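Long-range contacts in Lic12234 (Leptospira interrogans, PDB 4TZH), which is of unknown function but, as a leucine-rich repeat protein of a pathogen, probably binds partner molecules and may contribute to virulence: residues 31-36 with 54-59; 45-50 with 68-73; 63-68 with 86-91. All coordinates share one frame; numbering follows the deposited sequence.

The three contacts join equivalent parts of neighbouring turns in one leucine-rich repeat solenoid. Contact 2, the most buried, pairs strands 45-47 and 68-70 by direct backbone hydrogen bonds, with leucines on one face and a histidine and an aspartate binding zinc across the strands on the other. Contact 1, the most exposed, lies beyond strands 22-24 and 45-47, one repeat earlier, sharing the turn of strand 45-47; three waters bridge its more distant backbones. Contact 3 takes the chain entering strands 68-70 and 91-93, where turns stack through carbonyls and an asparagine. In contacts 1 and 3 a glutamate on the outer side binds zinc. Leucines link contact 2 to both others, and contact 3 shares its Tyr68.

Contact 1 of 3, residues 31-36 with 54-59; sequences TILPKE and TTLPEE. With ZN (zinc ion), chain F.
With CG anti to its backbone N (chi1 178°), Leu33 lays CB and CD2 against the ring of Pro57, while Glu59 bends at chi2 (78°) and brings its carboxylate beside the extended chain of Lys35. Both pairs join equivalent Leu-Pro segments of consecutive turns of the leucine-rich repeat solenoid, on the side that follows the strands, and the two segments run nearly parallel, 9° apart. Leu33 CB lies 3.8 Å from Pro57 CD, and Pro57 CG also rests on the carbonyl oxygen Leu33 O. Deeper in, the CD2 methyls of Leu33 and Leu56 meet more loosely. The backbones are too far apart for direct bonding at Thr31 and Thr54, and waters bridge them there. One water donates to Thr31 O and accepts from Thr54 N at 2.9 Å, a second links Thr31 O to Thr54 OG1, and a third accepts from Leu33 N and donates to Thr55 O. Next to Pro57, Glu58 OE2 binds a zinc ion shared with Glu82 OE2. At the exposed border Lys35 meets Glu59 through its methylenes: Lys35 CD is 3.4 Å from Glu59 OE2, whereas Lys35 NZ stays 4.6 Å from that oxygen.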
loop_
_atom_site.group_PDB
_atom_site.type_symbol
_atom_site.label_atom_id
_atom_site.label_comp_id
_atom_site.label_asym_id
_atom_site.label_seq_id
_atom_site.Cartn_x
_atom_site.Cartn_y
_atom_site.Cartn_z
ATOM N N THR A 31 -4.990 -11.303 14.563
ATOM C CA THR A 31 -3.623 -10.970 14.942
ATOM C C THR A 31 -2.693 -11.465 13.854
ATOM O O THR A 31 -1.560 -11.013 13.756
ATOM C CB THR A 31 -3.247 -11.562 16.304
ATOM O OG1 THR A 31 -3.517 -12.965 16.265
ATOM C CG2 THR A 31 -4.043 -10.919 17.422
ATOM N N ILE A 32 -3.163 -12.418 13.046
ATOM C CA ILE A 32 -2.406 -12.968 11.925
ATOM C C ILE A 32 -3.397 -13.317 10.820
ATOM O O ILE A 32 -4.543 -13.674 11.106
ATOM C CB ILE A 32 -1.517 -14.193 12.327
ATOM C CG1 ILE A 32 -2.343 -15.367 12.862
ATOM C CG2 ILE A 32 -0.390 -13.829 13.283
ATOM C CD1 ILE A 32 -1.583 -16.788 12.805
ATOM N N LEU A 33 -2.968 -13.197 9.578
ATOM C CA LEU A 33 -3.794 -13.617 8.460
ATOM C C LEU A 33 -3.437 -15.078 8.208
ATOM O O LEU A 33 -2.269 -15.357 7.937
ATOM C CB LEU A 33 -3.491 -12.763 7.220
ATOM C CG LEU A 33 -4.258 -13.130 5.946
ATOM C CD1 LEU A 33 -5.814 -12.934 6.120
ATOM C CD2 LEU A 33 -3.713 -12.399 4.727
ATOM N N PRO A 34 -4.398 -16.028 8.280
ATOM C CA PRO A 34 -4.063 -17.448 8.081
ATOM C C PRO A 34 -3.396 -17.739 6.753
ATOM O O PRO A 34 -3.772 -17.135 5.737
ATOM C CB PRO A 34 -5.432 -18.142 8.166
ATOM C CG PRO A 34 -6.206 -17.257 9.071
ATOM C CD PRO A 34 -5.828 -15.866 8.616
ATOM N N LYS A 35 -2.457 -18.706 6.741
ATOM C CA LYS A 35 -1.725 -19.104 5.539
ATOM C C LYS A 35 -2.637 -19.640 4.457
ATOM O O LYS A 35 -2.285 -19.552 3.284
ATOM C CB LYS A 35 -0.633 -20.159 5.893
ATOM C CG LYS A 35 0.447 -19.609 6.834
ATOM C CD LYS A 35 1.496 -20.659 7.177
ATOM C CE LYS A 35 2.601 -20.118 8.054
ATOM N NZ LYS A 35 3.580 -21.184 8.405
ATOM N N GLU A 36 -3.818 -20.154 4.839
ATOM C CA GLU A 36 -4.779 -20.756 3.921
ATOM C C GLU A 36 -5.320 -19.730 2.928
ATOM O O GLU A 36 -5.913 -20.140 1.931
ATOM C CB GLU A 36 -5.912 -21.468 4.675
ATOM C CG GLU A 36 -5.463 -22.737 5.387
ATOM C CD GLU A 36 -4.653 -22.547 6.658
ATOM O OE1 GLU A 36 -4.762 -21.468 7.290
ATOM O OE2 GLU A 36 -3.902 -23.481 7.019
ATOM N N THR A 54 0.396 -7.362 12.342
ATOM C CA THR A 54 1.705 -6.718 12.385
ATOM C C THR A 54 2.487 -6.919 11.083
ATOM O O THR A 54 3.442 -6.182 10.806
ATOM C CB THR A 54 2.503 -7.170 13.599
ATOM O OG1 THR A 54 2.745 -8.566 13.496
ATOM C CG2 THR A 54 1.795 -6.863 14.915
ATOM N N THR A 55 2.058 -7.885 10.274
ATOM C CA THR A 55 2.676 -8.201 8.983
ATOM C C THR A 55 1.706 -9.019 8.192
ATOM O O THR A 55 0.546 -9.216 8.604
ATOM C CB THR A 55 4.032 -8.944 9.165
ATOM O OG1 THR A 55 4.722 -8.983 7.891
ATOM C CG2 THR A 55 3.879 -10.366 9.767
ATOM N N LEU A 56 2.159 -9.507 7.027
ATOM C CA LEU A 56 1.388 -10.405 6.199
ATOM C C LEU A 56 2.158 -11.697 6.047
ATOM O O LEU A 56 3.392 -11.671 6.057
ATOM C CB LEU A 56 1.153 -9.819 4.794
ATOM C CG LEU A 56 0.323 -8.550 4.741
ATOM C CD1 LEU A 56 0.285 -8.055 3.324
ATOM C CD2 LEU A 56 -1.102 -8.819 5.222
ATOM N N PRO A 57 1.473 -12.835 5.857
ATOM C CA PRO A 57 2.213 -14.087 5.660
ATOM C C PRO A 57 2.922 -14.082 4.304
ATOM O O PRO A 57 2.485 -13.400 3.369
ATOM C CB PRO A 57 1.099 -15.137 5.680
ATOM C CG PRO A 57 -0.150 -14.391 5.207
ATOM C CD PRO A 57 0.002 -13.036 5.814
ATOM N N GLU A 58 3.974 -14.872 4.175
ATOM C CA GLU A 58 4.673 -14.986 2.900
ATOM C C GLU A 58 3.747 -15.532 1.814
ATOM O O GLU A 58 3.984 -15.302 0.638
ATOM C CB GLU A 58 5.884 -15.917 3.047
ATOM C CG GLU A 58 6.988 -15.311 3.891
ATOM C CD GLU A 58 8.175 -16.258 4.037
ATOM O OE1 GLU A 58 8.050 -17.271 4.761
ATOM O OE2 GLU A 58 9.186 -16.049 3.330
ATOM N N GLU A 59 2.694 -16.251 2.215
ATOM C CA GLU A 59 1.668 -16.796 1.302
ATOM C C GLU A 59 0.926 -15.721 0.530
ATOM O O GLU A 59 0.300 -16.040 -0.492
ATOM C CB GLU A 59 0.658 -17.652 2.070
ATOM C CG GLU A 59 1.201 -19.007 2.491
ATOM C CD GLU A 59 2.119 -19.070 3.703
ATOM O OE1 GLU A 59 2.363 -18.022 4.343
ATOM O OE2 GLU A 59 2.614 -20.179 4.007
HETATM ZN ZN ZN F . 9.723 -14.665 2.098
HETATM O O HOH W 1 0.288 -10.263 11.942
HETATM O O HOH W 2 0.684 -10.015 14.869
HETATM O O HOH W 3 -0.392 -11.917 9.232
#

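Contact 2 of 3, residues 45-50 with 68-73; sequences SLHLRD and YLDISR. With ZN (zinc ion), chain C.
Strands 45-47 and 68-70 are adjacent rungs of the parallel sheet of the leucine-rich repeat solenoid, and a zinc ion bridges them through His47 and Asp70. Asp70 CG anti to its backbone N (chi1 169°) and His47 CG anti to its carbonyl carbon (chi1 -66°) turn both ligands to the metal. His47 ND1 binds it at 2.0 Å and Asp70 OD2 at 1.9 Å, with imidazole and carboxylate planes 89° apart; a third ligand comes from elsewhere. Asp70 OD1 accepts from Ser72 N, closing an Asx turn, and through its syn lone pair from Ser72 OG, which fixes the carboxylate's rotation. Ser72 OG accepts from Arg49 NH1 at 2.9 Å, nearly in the guanidinium plane, a second-shell link between arginine and metal ligand. Backbone hydrogen bonds run from Leu46-Tyr68 to Asp50-Ser72. On the sheet face opposite the zinc ligands, Leu46 and Leu69 lie side by side, Leu46 CD2 3.9 Å from Leu69 CD1. Arg73 CD lies over one face of the Arg49 guanidinium, toward its rim, and Arg49 NH2 is 4.0 Å from Arg73 NH1, a repulsion that Asp50 probably offsets: Asp50 OD2 sits over a face of the Arg73 guanidinium, a salt bridge of charges alone, 3.4 Å from Arg73 NH2.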
loop_
_atom_site.group_PDB
_atom_site.type_symbol
_atom_site.label_atom_id
_atom_site.label_comp_id
_atom_site.label_asym_id
_atom_site.label_seq_id
_atom_site.Cartn_x
_atom_site.Cartn_y
_atom_site.Cartn_z
ATOM N N SER A 45 -9.613 -8.684 -4.532
ATOM C CA SER A 45 -9.655 -7.628 -3.533
ATOM C C SER A 45 -9.637 -8.267 -2.156
ATOM O O SER A 45 -10.394 -9.205 -1.916
ATOM C CB SER A 45 -10.962 -6.864 -3.703
ATOM O OG SER A 45 -11.054 -5.827 -2.741
ATOM N N LEU A 46 -8.791 -7.770 -1.269
ATOM C CA LEU A 46 -8.686 -8.282 0.081
ATOM C C LEU A 46 -8.775 -7.094 1.025
ATOM O O LEU A 46 -7.974 -6.146 0.901
ATOM C CB LEU A 46 -7.340 -9.010 0.224
ATOM C CG LEU A 46 -7.007 -9.572 1.597
ATOM C CD1 LEU A 46 -8.114 -10.511 2.127
ATOM C CD2 LEU A 46 -5.639 -10.309 1.577
ATOM N N HIS A 47 -9.750 -7.125 1.934
ATOM C CA HIS A 47 -9.908 -6.049 2.916
ATOM C C HIS A 47 -9.620 -6.624 4.296
ATOM O O HIS A 47 -10.177 -7.666 4.666
ATOM C CB HIS A 47 -11.353 -5.555 2.917
ATOM C CG HIS A 47 -11.771 -4.883 1.653
ATOM N ND1 HIS A 47 -11.720 -3.524 1.521
ATOM C CD2 HIS A 47 -12.242 -5.413 0.494
ATOM C CE1 HIS A 47 -12.178 -3.243 0.329
ATOM N NE2 HIS A 47 -12.511 -4.349 -0.341
ATOM N N LEU A 48 -8.713 -5.987 4.998
ATOM C CA LEU A 48 -8.257 -6.407 6.340
ATOM C C LEU A 48 -8.202 -5.230 7.279
ATOM O O LEU A 48 -7.455 -5.233 8.250
ATOM C CB LEU A 48 -6.837 -6.988 6.242
ATOM C CG LEU A 48 -6.718 -8.217 5.345
ATOM C CD1 LEU A 48 -5.272 -8.510 5.018
ATOM C CD2 LEU A 48 -7.403 -9.431 5.972
ATOM N N ARG A 49 -9.050 -4.234 7.019
ATOM C CA ARG A 49 -9.056 -2.994 7.775
ATOM C C ARG A 49 -9.390 -3.232 9.249
ATOM O O ARG A 49 -10.276 -4.066 9.540
ATOM C CB ARG A 49 -10.122 -2.067 7.186
ATOM C CG ARG A 49 -10.319 -0.751 7.987
ATOM C CD ARG A 49 -11.114 0.185 7.102
ATOM N NE ARG A 49 -11.584 1.390 7.810
ATOM C CZ ARG A 49 -10.871 2.500 7.990
ATOM N NH1 ARG A 49 -9.624 2.585 7.539
ATOM N NH2 ARG A 49 -11.416 3.559 8.599
ATOM N N ASP A 50 -8.744 -2.514 10.178
ATOM C CA ASP A 50 -9.146 -2.527 11.579
ATOM C C ASP A 50 -9.053 -3.886 12.212
ATOM O O ASP A 50 -9.987 -4.361 12.876
ATOM C CB ASP A 50 -10.530 -1.920 11.734
ATOM C CG ASP A 50 -10.750 -1.228 13.070
ATOM O OD1 ASP A 50 -9.800 -1.165 13.884
ATOM O OD2 ASP A 50 -11.885 -0.797 13.329
ATOM N N TYR A 68 -6.582 -4.998 -5.352
ATOM C CA TYR A 68 -6.806 -4.030 -4.275
ATOM C C TYR A 68 -6.478 -4.678 -2.942
ATOM O O TYR A 68 -6.890 -5.815 -2.705
ATOM C CB TYR A 68 -8.290 -3.583 -4.261
ATOM C CG TYR A 68 -8.838 -3.247 -5.621
ATOM C CD1 TYR A 68 -8.401 -2.126 -6.305
ATOM C CD2 TYR A 68 -9.864 -3.993 -6.181
ATOM C CE1 TYR A 68 -8.915 -1.799 -7.557
ATOM C CE2 TYR A 68 -10.397 -3.669 -7.425
ATOM C CZ TYR A 68 -9.919 -2.571 -8.101
ATOM O OH TYR A 68 -10.418 -2.239 -9.344
ATOM N N LEU A 69 -5.726 -3.970 -2.101
ATOM C CA LEU A 69 -5.360 -4.514 -0.805
ATOM C C LEU A 69 -5.537 -3.396 0.199
ATOM O O LEU A 69 -4.867 -2.341 0.110
ATOM C CB LEU A 69 -3.894 -4.981 -0.849
ATOM C CG LEU A 69 -3.319 -5.558 0.435
ATOM C CD1 LEU A 69 -4.171 -6.719 0.962
ATOM C CD2 LEU A 69 -1.887 -6.039 0.183
ATOM N N ASP A 70 -6.432 -3.624 1.153
ATOM C CA ASP A 70 -6.729 -2.659 2.210
ATOM C C ASP A 70 -6.259 -3.240 3.538
ATOM O O ASP A 70 -6.884 -4.170 4.040
ATOM C CB ASP A 70 -8.225 -2.374 2.249
ATOM C CG ASP A 70 -8.646 -1.600 3.480
ATOM O OD1 ASP A 70 -7.787 -0.973 4.094
ATOM O OD2 ASP A 70 -9.845 -1.649 3.807
ATOM N N ILE A 71 -5.156 -2.717 4.050
ATOM C CA ILE A 71 -4.618 -3.145 5.354
ATOM C C ILE A 71 -4.585 -1.975 6.300
ATOM O O ILE A 71 -3.772 -1.923 7.211
ATOM C CB ILE A 71 -3.215 -3.757 5.310
ATOM C CG1 ILE A 71 -2.883 -4.265 3.914
ATOM C CG2 ILE A 71 -3.104 -4.811 6.416
ATOM C CD1 ILE A 71 -1.390 -4.770 3.741
ATOM N N SER A 72 -5.484 -1.038 6.085
ATOM C CA SER A 72 -5.537 0.144 6.929
ATOM C C SER A 72 -5.902 -0.173 8.358
ATOM O O SER A 72 -6.563 -1.166 8.614
ATOM C CB SER A 72 -6.528 1.147 6.359
ATOM O OG SER A 72 -7.844 0.623 6.278
ATOM N N ARG A 73 -5.479 0.687 9.286
ATOM C CA ARG A 73 -5.878 0.550 10.703
ATOM C C ARG A 73 -5.463 -0.788 11.300
ATOM O O ARG A 73 -6.276 -1.524 11.902
ATOM C CB ARG A 73 -7.372 0.853 10.914
ATOM C CG ARG A 73 -7.706 2.316 10.626
ATOM C CD ARG A 73 -9.105 2.718 11.096
ATOM N NE ARG A 73 -9.286 2.422 12.513
ATOM C CZ ARG A 73 -10.460 2.426 13.133
ATOM N NH1 ARG A 73 -11.574 2.703 12.461
ATOM N NH2 ARG A 73 -10.534 2.142 14.426
HETATM ZN ZN ZN C . -11.490 -2.064 2.879
HETATM O O HOH W 4 -13.264 0.409 15.314
#

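Contact 3 of 3, residues 63-68 with 86-91. With ZN (zinc ion), chain E.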
loop_
_atom_site.group_PDB
_atom_site.type_symbol
_atom_site.label_atom_id
_atom_site.label_comp_id
_atom_site.label_asym_id
_atom_site.label_seq_id
_atom_site.Cartn_x
_atom_site.Cartn_y
_atom_site.Cartn_z
ATOM N N LEU A 63 -1.189 -14.644 -4.311
ATOM C CA LEU A 63 -2.375 -13.918 -4.765
ATOM C C LEU A 63 -2.031 -12.996 -5.942
ATOM O O LEU A 63 -2.279 -11.788 -5.882
ATOM C CB LEU A 63 -3.001 -13.147 -3.604
ATOM C CG LEU A 63 -3.329 -13.921 -2.348
ATOM C CD1 LEU A 63 -3.932 -12.972 -1.293
ATOM C CD2 LEU A 63 -4.289 -15.046 -2.644
ATOM N N LYS A 64 -1.510 -13.580 -7.015
ATOM C CA LYS A 64 -1.009 -12.780 -8.139
ATOM C C LYS A 64 -2.073 -11.993 -8.901
ATOM O O LYS A 64 -1.692 -11.058 -9.617
ATOM C CB LYS A 64 -0.181 -13.644 -9.097
ATOM C CG LYS A 64 -1.003 -14.603 -9.905
ATOM C CD LYS A 64 -0.125 -15.337 -10.928
ATOM C CE LYS A 64 -0.957 -15.969 -12.014
ATOM N NZ LYS A 64 -0.139 -16.282 -13.226
ATOM N N ASN A 65 -3.375 -12.293 -8.704
ATOM C CA ASN A 65 -4.446 -11.558 -9.395
ATOM C C ASN A 65 -4.971 -10.401 -8.528
ATOM O O ASN A 65 -5.891 -9.695 -8.927
ATOM C CB ASN A 65 -5.605 -12.501 -9.735
ATOM C CG ASN A 65 -5.125 -13.602 -10.639
ATOM O OD1 ASN A 65 -5.190 -14.792 -10.284
ATOM N ND2 ASN A 65 -4.501 -13.234 -11.714
ATOM N N LEU A 66 -4.391 -10.210 -7.344
ATOM C CA LEU A 66 -4.903 -9.177 -6.466
ATOM C C LEU A 66 -4.743 -7.787 -7.067
ATOM O O LEU A 66 -3.627 -7.410 -7.460
ATOM C CB LEU A 66 -4.128 -9.231 -5.154
ATOM C CG LEU A 66 -4.806 -8.718 -3.918
ATOM C CD1 LEU A 66 -6.077 -9.515 -3.568
ATOM C CD2 LEU A 66 -3.848 -8.727 -2.750
ATOM N N LYS A 67 -5.828 -7.007 -7.066
ATOM C CA LYS A 67 -5.826 -5.634 -7.577
ATOM C C LYS A 67 -5.925 -4.631 -6.443
ATOM O O LYS A 67 -5.425 -3.505 -6.573
ATOM C CB LYS A 67 -7.014 -5.374 -8.498
ATOM C CG LYS A 67 -7.005 -6.226 -9.756
ATOM C CD LYS A 67 -8.280 -5.880 -10.564
ATOM C CE LYS A 67 -7.960 -5.522 -11.979
ATOM N NZ LYS A 67 -9.191 -5.551 -12.820
ATOM N N TYR A 68 -6.582 -4.998 -5.352
ATOM C CA TYR A 68 -6.806 -4.030 -4.275
ATOM C C TYR A 68 -6.478 -4.678 -2.942
ATOM O O TYR A 68 -6.890 -5.815 -2.705
ATOM C CB TYR A 68 -8.290 -3.583 -4.261
ATOM C CG TYR A 68 -8.838 -3.247 -5.621
ATOM C CD1 TYR A 68 -8.401 -2.126 -6.305
ATOM C CD2 TYR A 68 -9.864 -3.993 -6.181
ATOM C CE1 TYR A 68 -8.915 -1.799 -7.557
ATOM C CE2 TYR A 68 -10.397 -3.669 -7.425
ATOM C CZ TYR A 68 -9.919 -2.571 -8.101
ATOM O OH TYR A 68 -10.418 -2.239 -9.344
ATOM N N LEU A 86 2.940 -9.186 -6.161
ATOM C CA LEU A 86 1.623 -8.585 -6.394
ATOM C C LEU A 86 1.681 -7.605 -7.553
ATOM O O LEU A 86 1.443 -6.410 -7.408
ATOM C CB LEU A 86 1.110 -7.949 -5.094
ATOM C CG LEU A 86 1.028 -8.898 -3.903
ATOM C CD1 LEU A 86 0.541 -8.152 -2.659
ATOM C CD2 LEU A 86 0.121 -10.119 -4.199
ATOM N N LYS A 87 2.009 -8.156 -8.747
ATOM C CA LYS A 87 2.222 -7.352 -9.946
ATOM C C LYS A 87 0.990 -6.766 -10.562
ATOM O O LYS A 87 1.103 -5.930 -11.474
ATOM C CB LYS A 87 2.982 -8.169 -11.021
ATOM C CG LYS A 87 4.287 -8.779 -10.551
ATOM C CD LYS A 87 5.312 -7.710 -10.285
ATOM C CE LYS A 87 6.691 -8.291 -10.184
ATOM N NZ LYS A 87 7.603 -7.307 -9.560
ATOM N N ASN A 88 -0.201 -7.191 -10.074
ATOM C CA ASN A 88 -1.442 -6.656 -10.606
ATOM C C ASN A 88 -2.077 -5.682 -9.599
ATOM O O ASN A 88 -3.146 -5.134 -9.866
ATOM C CB ASN A 88 -2.399 -7.775 -10.867
ATOM C CG ASN A 88 -2.039 -8.476 -12.142
ATOM O OD1 ASN A 88 -1.817 -7.827 -13.170
ATOM N ND2 ASN A 88 -1.899 -9.785 -12.079
ATOM N N LEU A 89 -1.391 -5.417 -8.483
ATOM C CA LEU A 89 -1.959 -4.525 -7.474
ATOM C C LEU A 89 -2.041 -3.097 -7.974
ATOM O O LEU A 89 -1.022 -2.548 -8.428
ATOM C CB LEU A 89 -1.112 -4.634 -6.214
ATOM C CG LEU A 89 -1.789 -4.125 -4.939
ATOM C CD1 LEU A 89 -2.904 -5.072 -4.507
ATOM C CD2 LEU A 89 -0.795 -3.956 -3.790
ATOM N N GLU A 90 -3.222 -2.467 -7.837
ATOM C CA GLU A 90 -3.489 -1.115 -8.322
ATOM C C GLU A 90 -3.700 -0.125 -7.194
ATOM O O GLU A 90 -3.415 1.063 -7.367
ATOM C CB GLU A 90 -4.747 -1.099 -9.222
ATOM C CG GLU A 90 -4.572 -2.015 -10.446
ATOM C CD GLU A 90 -5.699 -1.997 -11.469
ATOM O OE1 GLU A 90 -6.584 -1.131 -11.352
ATOM O OE2 GLU A 90 -5.692 -2.813 -12.410
ATOM N N VAL A 91 -4.245 -0.592 -6.057
ATOM C CA VAL A 91 -4.544 0.304 -4.938
ATOM C C VAL A 91 -4.081 -0.373 -3.661
ATOM O O VAL A 91 -4.402 -1.560 -3.451
ATOM C CB VAL A 91 -6.052 0.577 -4.828
ATOM C CG1 VAL A 91 -6.367 1.505 -3.634
ATOM C CG2 VAL A 91 -6.593 1.174 -6.130
HETATM ZN ZN ZN E . -7.120 -2.634 -13.765
HETATM O O HOH W 5 -1.199 -8.704 -7.791
HETATM O O HOH W 6 -9.012 -0.294 -10.659
HETATM O O HOH W 7 -6.817 -4.260 -15.035
#
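Leu66 and Leu89 lie side by side at the apolar centre: with CG anti to the backbone N in both (chi1 -154° and -162°), the two isobutyl groups point the same way and Leu66 CG sits 4.2 Å from Leu89 CD1. Leu86 joins them, its CD1 near Leu66 CD2 while its CD2 rests on the carbonyl oxygen Leu63 O. Toward the strands, Val91 CG2 meets the edge of the Tyr68 ring at CD1. The backbones are tied by Lys67 O, which accepts from Glu90 N at 2.7 Å and from Val91 N at 3.2 Å. Asn88 reaches back across the turns: its ND2 donates to Lys64 O at 2.8 Å, nearly in the amide plane. One water donates to both Lys64 O and Leu66 O and accepts from Asn88 N. At the outer edge Glu90 OE2 binds a zinc ion at 2.0 Å, the zinc also holding a water at 2.1 Å, and another water connects Glu90 OE1 with Tyr68 OH. Lys67 runs alongside Glu90, though Lys67 NZ remains 4.5 Å from Glu90 OE2. Two type I turns, 63-66 and 86-89, thus stack one repeat apart, feeding successive parallel strands of a leucine-rich repeat solenoid.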